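Local coordinates for protein oxidoreductase (Listeria innocua, PDB 3E18) that binds NAD and is probably an NAD-dependent oxidoreductase of the GFO/IDH/MocA family, although its substrate is not known, at residues T73-H78 and E95-M100; H165-G170 and D206-G211. All coordinates share one frame; numbering follows the deposited sequence.

Interaction 1 (T73-H78 and E95-M100). With NAD (nicotinamide-adenine-dinucleotide), chain E.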
ATOM      1  N   THR A  73      -8.001  10.932  30.873  1.00 29.93           N
ATOM      2  CA  THR A  73      -7.729   9.669  31.561  1.00 28.58           C
ATOM      3  C   THR A  73      -7.585   8.560  30.502  1.00 35.27           C
ATOM      4  O   THR A  73      -7.884   8.809  29.330  1.00 31.90           O
ATOM      5  CB  THR A  73      -8.874   9.334  32.528  1.00 33.01           C
ATOM      6  OG1 THR A  73     -10.086   9.159  31.779  1.00 27.33           O
ATOM      7  CG2 THR A  73      -9.061  10.434  33.550  1.00 33.86           C
ATOM      8  N   PRO A  74      -7.106   7.348  30.888  1.00 35.78           N
ATOM      9  CA  PRO A  74      -7.138   6.219  29.940  1.00 30.84           C
ATOM     10  C   PRO A  74      -8.526   5.950  29.331  1.00 32.07           C
ATOM     11  O   PRO A  74      -9.549   6.331  29.895  1.00 29.57           O
ATOM     12  CB  PRO A  74      -6.656   5.038  30.782  1.00 34.57           C
ATOM     13  CG  PRO A  74      -5.752   5.663  31.798  1.00 31.42           C
ATOM     14  CD  PRO A  74      -6.430   6.967  32.148  1.00 34.09           C
ATOM     15  N   ASN A  75      -8.543   5.304  28.176  1.00 27.99           N
ATOM     16  CA  ASN A  75      -9.736   5.275  27.324  1.00 29.15           C
ATOM     17  C   ASN A  75     -10.990   4.641  27.909  1.00 32.38           C
ATOM     18  O   ASN A  75     -12.103   5.034  27.550  1.00 36.97           O
ATOM     19  CB  ASN A  75      -9.402   4.606  25.992  1.00 30.21           C
ATOM     20  CG  ASN A  75      -8.404   5.389  25.192  1.00 31.17           C
ATOM     21  OD1 ASN A  75      -8.266   6.607  25.372  1.00 31.05           O
ATOM     22  ND2 ASN A  75      -7.696   4.706  24.289  1.00 29.97           N
ATOM     23  N   ASP A  76     -10.802   3.665  28.794  1.00 32.92           N
ATOM     24  CA  ASP A  76     -11.918   2.915  29.368  1.00 34.23           C
ATOM     25  C   ASP A  76     -12.748   3.722  30.362  1.00 35.71           C
ATOM     26  O   ASP A  76     -13.908   3.395  30.609  1.00 36.19           O
ATOM     27  CB  ASP A  76     -11.438   1.586  29.986  1.00 28.78           C
ATOM     28  CG  ASP A  76     -10.443   1.780  31.126  1.00 35.36           C
ATOM     29  OD1 ASP A  76      -9.403   2.454  30.934  1.00 38.06           O
ATOM     30  OD2 ASP A  76     -10.693   1.231  32.219  1.00 40.63           O
ATOM     31  N   SER A  77     -12.165   4.788  30.905  1.00 30.79           N
ATOM     32  CA  SER A  77     -12.866   5.626  31.872  1.00 32.47           C
ATOM     33  C   SER A  77     -13.582   6.848  31.280  1.00 33.77           C
ATOM     34  O   SER A  77     -14.283   7.549  32.005  1.00 28.51           O
ATOM     35  CB  SER A  77     -11.910   6.047  33.004  1.00 32.78           C
ATOM     36  OG  SER A  77     -10.754   6.681  32.489  1.00 36.35           O
ATOM     37  N   HIS A  78     -13.428   7.100  29.977  1.00 30.25           N
ATOM     38  CA  HIS A  78     -13.926   8.345  29.385  1.00 27.17           C
ATOM     39  C   HIS A  78     -15.436   8.488  29.498  1.00 31.47           C
ATOM     40  O   HIS A  78     -15.931   9.557  29.817  1.00 27.49           O
ATOM     41  CB  HIS A  78     -13.573   8.448  27.905  1.00 30.09           C
ATOM     42  CG  HIS A  78     -12.123   8.699  27.626  1.00 28.21           C
ATOM     43  ND1 HIS A  78     -11.625   8.752  26.343  1.00 25.62           N
ATOM     44  CD2 HIS A  78     -11.066   8.898  28.451  1.00 27.10           C
ATOM     45  CE1 HIS A  78     -10.324   8.977  26.389  1.00 29.15           C
ATOM     46  NE2 HIS A  78      -9.959   9.072  27.656  1.00 24.72           N
ATOM     47  N   GLU A  95     -10.541  13.739  25.540  1.00 24.72           N
ATOM     48  CA  GLU A  95      -9.477  13.227  24.696  1.00 28.15           C
ATOM     49  C   GLU A  95      -9.879  12.064  23.784  1.00 33.18           C
ATOM     50  O   GLU A  95     -10.784  11.296  24.101  1.00 33.79           O
ATOM     51  CB  GLU A  95      -8.282  12.819  25.545  1.00 31.59           C
ATOM     52  CG  GLU A  95      -7.264  13.931  25.706  1.00 25.94           C
ATOM     53  CD  GLU A  95      -6.668  14.415  24.371  1.00 32.97           C
ATOM     54  OE1 GLU A  95      -6.903  13.806  23.301  1.00 36.69           O
ATOM     55  OE2 GLU A  95      -5.967  15.437  24.391  1.00 34.90           O
ATOM     56  N   LYS A  96      -9.200  11.985  22.637  1.00 32.01           N
ATOM     57  CA  LYS A  96      -9.322  10.883  21.676  0.50 31.58           C
ATOM     58  C   LYS A  96      -8.760   9.581  22.258  1.00 32.47           C
ATOM     59  O   LYS A  96      -7.860   9.624  23.110  1.00 31.72           O
ATOM     60  CB  LYS A  96      -8.580  11.243  20.372  0.50 32.40           C
ATOM     61  CG  LYS A  96      -7.060  11.478  20.523  0.50 36.23           C
ATOM     62  CD  LYS A  96      -6.216  10.380  19.852  0.50 36.10           C
ATOM     63  CE  LYS A  96      -5.724   9.268  20.772  0.50 37.60           C
ATOM     64  NZ  LYS A  96      -4.351   9.472  21.317  0.50 27.53           N
ATOM     65  N   PRO A  97      -9.300   8.409  21.854  1.00 28.31           N
ATOM     66  CA  PRO A  97     -10.573   8.144  21.180  1.00 30.65           C
ATOM     67  C   PRO A  97     -11.609   8.423  22.269  1.00 32.65           C
ATOM     68  O   PRO A  97     -11.340   8.146  23.446  1.00 33.26           O
ATOM     69  CB  PRO A  97     -10.496   6.650  20.840  1.00 31.91           C
ATOM     70  CG  PRO A  97      -9.541   6.073  21.795  1.00 29.31           C
ATOM     71  CD  PRO A  97      -8.544   7.166  22.102  1.00 31.17           C
ATOM     72  N   VAL A  98     -12.732   9.045  21.925  1.00 31.87           N
ATOM     73  CA  VAL A  98     -13.603   9.505  22.994  1.00 27.94           C
ATOM     74  C   VAL A  98     -14.169   8.343  23.777  1.00 33.82           C
ATOM     75  O   VAL A  98     -14.210   8.390  24.998  1.00 30.95           O
ATOM     76  CB  VAL A  98     -14.714  10.457  22.541  1.00 31.05           C
ATOM     77  CG1 VAL A  98     -14.099  11.783  22.184  1.00 28.12           C
ATOM     78  CG2 VAL A  98     -15.526   9.873  21.390  1.00 32.50           C
ATOM     79  N   THR A  99     -14.571   7.290  23.066  1.00 29.09           N
ATOM     80  CA  THR A  99     -15.070   6.074  23.682  1.00 27.36           C
ATOM     81  C   THR A  99     -14.542   4.872  22.913  1.00 29.64           C
ATOM     82  O   THR A  99     -14.002   5.008  21.805  1.00 30.72           O
ATOM     83  CB  THR A  99     -16.589   6.009  23.676  1.00 26.30           C
ATOM     84  OG1 THR A  99     -17.070   6.179  22.332  1.00 31.18           O
ATOM     85  CG2 THR A  99     -17.201   7.058  24.597  1.00 29.78           C
ATOM     86  N   MET A 100     -14.700   3.695  23.500  1.00 30.53           N
ATOM     87  CA  MET A 100     -14.220   2.470  22.878  1.00 33.71           C
ATOM     88  C   MET A 100     -15.254   1.827  21.943  1.00 35.30           C
ATOM     89  O   MET A 100     -14.922   0.925  21.175  1.00 35.35           O
ATOM     90  CB  MET A 100     -13.697   1.505  23.943  1.00 37.40           C
ATOM     91  CG  MET A 100     -12.379   2.000  24.559  1.00 35.34           C
ATOM     92  SD  MET A 100     -11.895   1.176  26.075  1.00 33.25           S
ATOM     93  CE  MET A 100     -13.472   0.674  26.762  1.00 49.52           C
TER
HETATM   94  PA  NAD E 360      -1.316   8.916  31.186  1.00 38.54           P
HETATM   95  O1A NAD E 360      -0.023   9.611  30.991  1.00 43.57           O
HETATM   96  O2A NAD E 360      -1.189   7.529  31.667  1.00 41.27           O
HETATM   97  O5B NAD E 360      -2.254   9.770  32.171  1.00 42.35           O
HETATM   98  C5B NAD E 360      -3.572   9.404  32.513  1.00 43.64           C
HETATM   99  C4B NAD E 360      -3.856   9.987  33.894  1.00 38.53           C
HETATM  100  O4B NAD E 360      -5.206   9.775  34.264  1.00 40.14           O
HETATM  101  C3B NAD E 360      -2.990   9.319  34.959  1.00 43.75           C
HETATM  102  O3B NAD E 360      -2.313  10.316  35.688  1.00 36.76           O
HETATM  103  C2B NAD E 360      -3.985   8.585  35.833  1.00 43.33           C
HETATM  104  O2B NAD E 360      -3.597   8.543  37.187  1.00 42.25           O
HETATM  105  C1B NAD E 360      -5.257   9.386  35.620  1.00 41.81           C
HETATM  106  N9A NAD E 360      -6.485   8.616  35.870  1.00 43.32           N
HETATM  107  C8A NAD E 360      -6.719   7.290  35.594  1.00 40.11           C
HETATM  108  N7A NAD E 360      -7.985   6.989  35.971  1.00 42.23           N
HETATM  109  C5A NAD E 360      -8.553   8.105  36.486  1.00 46.39           C
HETATM  110  C6A NAD E 360      -9.811   8.354  37.024  1.00 43.49           C
HETATM  111  N6A NAD E 360     -10.760   7.426  36.926  1.00 39.35           N
HETATM  112  N1A NAD E 360     -10.112   9.627  37.486  1.00 39.31           N
HETATM  113  C2A NAD E 360      -9.177  10.641  37.421  1.00 39.51           C
HETATM  114  N3A NAD E 360      -7.930  10.383  36.888  1.00 44.80           N
HETATM  115  C4A NAD E 360      -7.623   9.136  36.430  1.00 44.44           C
HETATM  116  O3  NAD E 360      -2.136   8.934  29.789  1.00 30.37           O
HETATM  117  PN  NAD E 360      -1.943  10.014  28.631  1.00 33.66           P
HETATM  118  O1N NAD E 360      -0.894   9.549  27.685  1.00 36.74           O
HETATM  119  O2N NAD E 360      -1.891  11.383  29.192  1.00 33.42           O
HETATM  120  O5D NAD E 360      -3.354   9.855  27.820  1.00 29.86           O
HETATM  121  C5D NAD E 360      -4.611  10.096  28.412  1.00 29.54           C
HETATM  122  C4D NAD E 360      -5.670  10.324  27.310  1.00 29.44           C
HETATM  123  O4D NAD E 360      -5.207  11.301  26.395  1.00 35.70           O
HETATM  124  C3D NAD E 360      -5.948   9.084  26.478  1.00 30.00           C
HETATM  125  O3D NAD E 360      -7.310   9.087  26.076  1.00 28.42           O
HETATM  126  C2D NAD E 360      -5.098   9.250  25.235  1.00 33.81           C
HETATM  127  O2D NAD E 360      -5.721   8.632  24.132  1.00 37.40           O
HETATM  128  C1D NAD E 360      -5.081  10.764  25.079  1.00 37.48           C
HETATM  129  N1N NAD E 360      -3.904  11.327  24.366  1.00 38.11           N
HETATM  130  C2N NAD E 360      -4.165  12.116  23.281  1.00 40.47           C
HETATM  131  C3N NAD E 360      -3.147  12.703  22.539  1.00 42.63           C
HETATM  132  C7N NAD E 360      -3.508  13.735  21.515  1.00 36.73           C
HETATM  133  O7N NAD E 360      -2.524  14.183  20.622  1.00 44.48           O
HETATM  134  N7N NAD E 360      -4.750  14.227  21.466  1.00 33.66           N
HETATM  135  C4N NAD E 360      -1.815  12.510  22.933  1.00 36.56           C
HETATM  136  C5N NAD E 360      -1.547  11.717  24.053  1.00 34.24           C
HETATM  137  C6N NAD E 360      -2.602  11.137  24.767  1.00 38.87           C
HETATM  138  O   HOH W   1     -12.121   5.580  24.840  1.00 60.45           O
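N75 and H78 meet P97 and V98, with E95 and K96 close by, across two neighbouring loops of the NAD-binding Rossmann fold. One loop follows strand 68-71, the other strand 91-95. E95, K96 and P97 form the EKP sequence found in many GFO/IDH/MocA oxidoreductases, and the peptide bond before P97 is cis. T73 and P74 come first and serve the cofactor. T73 CG2 packs on the adenine at C4A and N3A, and P74 CD lies by C8A. N75 sets its carboxamide against CG and CD of P97, the two side chains crossing at about a right angle, with OD1 3.3 Å from P97 CD. N75 OD1 also lies 2.7 Å from the ribose hydroxyl O3D of NAD. That hydroxyl has K96 O as a second possible acceptor. K96 O also accepts from O2D at 2.6 Å, so both hydroxyls of this ribose sit by one carbonyl. E95 OE1 takes the carboxamide N7N of the nicotinamide at 2.9 Å, while E95 OE2 bonds to H20 and H122. Water 1 donates to N75 O and P97 O and bridges the two backbones. At D76 the contact is with M100, whose SD comes 3.7 Å from D76 CA. The methionine bends at chi3 (-28°), which brings CE to D76 CB. The carboxylate of D76 turns to H169. H78 closes the segment. N75 CA lies over the centre of one face of its imidazole. H78 NE2 donates to T73 O at 2.7 Å. On the other nitrogen, H78 ND1 donates to V98 O at 2.9 Å (N-H...O 137°) and makes a weak second bond to P97 O at 3.0 Å.

Interaction 2 (H165-G170 and D206-G211)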
ATOM      1  N   HIS A 165      -0.746  -0.835  26.370  1.00 36.61           N
ATOM      2  CA  HIS A 165      -0.450  -2.228  26.006  1.00 36.38           C
ATOM      3  C   HIS A 165      -1.624  -3.180  26.230  1.00 37.16           C
ATOM      4  O   HIS A 165      -1.543  -4.356  25.856  1.00 39.65           O
ATOM      5  CB  HIS A 165       0.756  -2.756  26.794  1.00 38.10           C
ATOM      6  CG  HIS A 165       2.058  -2.126  26.414  1.00 45.86           C
ATOM      7  ND1 HIS A 165       3.031  -2.791  25.697  1.00 51.12           N
ATOM      8  CD2 HIS A 165       2.553  -0.890  26.662  1.00 49.94           C
ATOM      9  CE1 HIS A 165       4.069  -1.994  25.518  1.00 49.08           C
ATOM     10  NE2 HIS A 165       3.804  -0.834  26.093  1.00 55.63           N
ATOM     11  N   LEU A 166      -2.706  -2.685  26.841  1.00 34.74           N
ATOM     12  CA  LEU A 166      -3.776  -3.552  27.341  1.00 34.51           C
ATOM     13  C   LEU A 166      -5.109  -3.309  26.659  1.00 31.26           C
ATOM     14  O   LEU A 166      -5.514  -2.156  26.478  1.00 32.89           O
ATOM     15  CB  LEU A 166      -3.928  -3.370  28.853  1.00 38.11           C
ATOM     16  CG  LEU A 166      -2.682  -3.764  29.655  1.00 42.28           C
ATOM     17  CD1 LEU A 166      -2.668  -3.110  31.021  1.00 43.68           C
ATOM     18  CD2 LEU A 166      -2.579  -5.282  29.761  1.00 47.25           C
ATOM     19  N   LYS A 167      -5.794  -4.396  26.299  1.00 29.92           N
ATOM     20  CA  LYS A 167      -7.123  -4.323  25.666  1.00 34.04           C
ATOM     21  C   LYS A 167      -8.173  -3.665  26.556  1.00 37.19           C
ATOM     22  O   LYS A 167      -9.097  -3.003  26.055  1.00 34.44           O
ATOM     23  CB  LYS A 167      -7.631  -5.721  25.294  1.00 37.30           C
ATOM     24  CG  LYS A 167      -7.161  -6.250  23.958  1.00 52.06           C
ATOM     25  CD  LYS A 167      -8.156  -7.276  23.400  1.00 63.37           C
ATOM     26  CE  LYS A 167      -7.637  -7.946  22.121  1.00 69.61           C
ATOM     27  NZ  LYS A 167      -7.261  -6.978  21.034  1.00 70.84           N
ATOM     28  N   ALA A 168      -8.028  -3.867  27.868  1.00 37.47           N
ATOM     29  CA  ALA A 168      -8.984  -3.387  28.872  1.00 38.30           C
ATOM     30  C   ALA A 168      -9.109  -1.871  28.851  1.00 38.59           C
ATOM     31  O   ALA A 168     -10.198  -1.335  29.045  1.00 39.56           O
ATOM     32  CB  ALA A 168      -8.569  -3.850  30.269  1.00 39.92           C
ATOM     33  N   HIS A 169      -7.986  -1.202  28.599  1.00 34.92           N
ATOM     34  CA  HIS A 169      -7.902   0.250  28.630  1.00 34.74           C
ATOM     35  C   HIS A 169      -7.928   0.880  27.242  1.00 34.20           C
ATOM     36  O   HIS A 169      -7.588   2.057  27.091  1.00 32.76           O
ATOM     37  CB  HIS A 169      -6.627   0.664  29.371  1.00 34.91           C
ATOM     38  CG  HIS A 169      -6.553   0.125  30.762  1.00 39.99           C
ATOM     39  ND1 HIS A 169      -7.337   0.610  31.786  1.00 41.52           N
ATOM     40  CD2 HIS A 169      -5.811  -0.873  31.295  1.00 41.13           C
ATOM     41  CE1 HIS A 169      -7.068  -0.055  32.896  1.00 44.14           C
ATOM     42  NE2 HIS A 169      -6.147  -0.962  32.625  1.00 46.00           N
ATOM     43  N   GLY A 170      -8.328   0.097  26.238  1.00 34.08           N
ATOM     44  CA  GLY A 170      -8.454   0.590  24.859  1.00 32.03           C
ATOM     45  C   GLY A 170      -7.108   0.951  24.257  1.00 31.25           C
ATOM     46  O   GLY A 170      -6.956   2.008  23.632  1.00 34.87           O
ATOM     47  N   ASP A 206       2.296  -8.232  21.817  1.00 44.99           N
ATOM     48  CA  ASP A 206       1.342  -7.719  22.800  1.00 44.24           C
ATOM     49  C   ASP A 206      -0.064  -8.211  22.518  1.00 40.81           C
ATOM     50  O   ASP A 206      -0.340  -8.740  21.436  1.00 41.32           O
ATOM     51  CB  ASP A 206       1.356  -6.188  22.826  1.00 44.86           C
ATOM     52  CG  ASP A 206       2.523  -5.633  23.603  1.00 57.36           C
ATOM     53  OD1 ASP A 206       2.698  -6.017  24.780  1.00 60.34           O
ATOM     54  OD2 ASP A 206       3.266  -4.806  23.036  1.00 67.56           O
ATOM     55  N   GLU A 207      -0.960  -8.028  23.488  1.00 37.24           N
ATOM     56  CA  GLU A 207      -2.372  -8.409  23.315  1.00 39.93           C
ATOM     57  C   GLU A 207      -3.132  -7.402  22.448  1.00 33.43           C
ATOM     58  O   GLU A 207      -4.223  -7.698  21.932  1.00 38.50           O
ATOM     59  CB  GLU A 207      -3.064  -8.610  24.675  1.00 43.30           C
ATOM     60  CG  GLU A 207      -3.082  -7.369  25.571  1.00 47.57           C
ATOM     61  CD  GLU A 207      -3.766  -7.610  26.908  1.00 51.69           C
ATOM     62  OE1 GLU A 207      -3.156  -8.276  27.780  1.00 53.55           O
ATOM     63  OE2 GLU A 207      -4.901  -7.118  27.090  1.00 48.46           O
ATOM     64  N   VAL A 208      -2.537  -6.223  22.279  1.00 33.78           N
ATOM     65  CA  VAL A 208      -3.053  -5.184  21.379  1.00 32.32           C
ATOM     66  C   VAL A 208      -2.141  -4.991  20.166  1.00 32.64           C
ATOM     67  O   VAL A 208      -0.963  -5.349  20.196  1.00 33.21           O
ATOM     68  CB  VAL A 208      -3.205  -3.819  22.091  1.00 32.11           C
ATOM     69  CG1 VAL A 208      -4.195  -3.927  23.246  1.00 34.43           C
ATOM     70  CG2 VAL A 208      -1.849  -3.291  22.585  1.00 27.62           C
ATOM     71  N   ASP A 209      -2.711  -4.419  19.108  1.00 30.73           N
ATOM     72  CA  ASP A 209      -1.997  -4.158  17.858  1.00 32.56           C
ATOM     73  C   ASP A 209      -0.896  -3.113  18.013  1.00 29.98           C
ATOM     74  O   ASP A 209      -1.087  -2.097  18.684  1.00 34.37           O
ATOM     75  CB  ASP A 209      -2.987  -3.719  16.780  1.00 31.36           C
ATOM     76  CG  ASP A 209      -3.644  -2.377  17.091  1.00 35.77           C
ATOM     77  OD1 ASP A 209      -4.584  -2.333  17.914  1.00 32.61           O
ATOM     78  OD2 ASP A 209      -3.223  -1.364  16.497  1.00 38.74           O
ATOM     79  N   ASP A 210       0.257  -3.366  17.399  1.00 28.45           N
ATOM     80  CA  ASP A 210       1.363  -2.410  17.444  1.00 32.63           C
ATOM     81  C   ASP A 210       1.421  -1.636  16.128  1.00 30.09           C
ATOM     82  O   ASP A 210       2.318  -0.825  15.880  1.00 24.85           O
ATOM     83  CB  ASP A 210       2.689  -3.106  17.777  1.00 31.22           C
ATOM     84  CG  ASP A 210       3.044  -4.221  16.798  1.00 39.90           C
ATOM     85  OD1 ASP A 210       3.260  -3.922  15.608  1.00 38.58           O
ATOM     86  OD2 ASP A 210       3.138  -5.395  17.227  1.00 39.61           O
ATOM     87  N   GLY A 211       0.452  -1.913  15.264  1.00 27.58           N
ATOM     88  CA  GLY A 211       0.377  -1.219  14.016  1.00 23.44           C
ATOM     89  C   GLY A 211      -0.762  -1.801  13.210  1.00 27.54           C
ATOM     90  O   GLY A 211      -1.311  -2.832  13.562  1.00 26.16           O
TER
HETATM   91  O   HOH W   2       0.225  -7.028  26.087  1.00 64.95           O
HETATM   92  O   HOH W   3      -6.517  -6.216  29.168  1.00 39.00           O
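Two surface loops of the GFO/IDH/MocA C-terminal domain meet here, H165 and K167 on one facing D206, E207 and V208 on the other. The first leads into helix 173-188, close behind the NAD-binding residues W163 and R164. The second joins strands 193-201 and 211-218. E207 carries the main bond. Its CG sits between the backbone N and the carbonyl carbon (chi1 61°), and the chain then runs out extended. The tip reaches the backbone of K167, where K167 N donates to E207 OE2 at 3.0 Å and nearly straight (167°). E207 OE2 is met on its anti side, with the amide tilted out of the carboxylate plane, and water 3 ties the same oxygen to A168 N. E207 OE1 rests on L166 CD2. K167 runs back the other way, sliding past V208, and K167 NZ bonds weakly to E207 O at 3.2 Å. V208 packs on the backbone of 165-167: CG1 lies 3.5 Å from K167 N and CG2 3.5 Å from H165 O. At the far end H165 ND1 points at D206 OD1 in a straight but long, weak bond of 3.4 Å, with ring and carboxylate planes 79° apart. Water 2 links H165 O, D206 OD1 and E207 N. K167 NZ stays 6.5 Å from E207 OE2, so the two make no salt bridge. Backbone-directed and water-bridged bonds mainly hold this contact, with V208 its one buried residue.

From the N terminus, interaction 1 comes first. It closes a loop holding helix 78-87 and strand 91-95, which with the preceding strand 68-71 make a beta-alpha-beta crossover of the Rossmann sheet. Interaction 2 opens later and closes a loop holding helix 173-188 and strand 193-201 of the C-terminal domain. The two are in series, neither nested nor crossed, with centres about 14 Å apart. They still touch. N75 ND2 probably bonds to G170 O at 2.9 Å, and D76 OD1 probably bonds to H169 ND1 at 2.9 Å. Segments 73-78 and 165-170 thus join the two domains beside the NAD site, where W163 touches P74, N75 and H169.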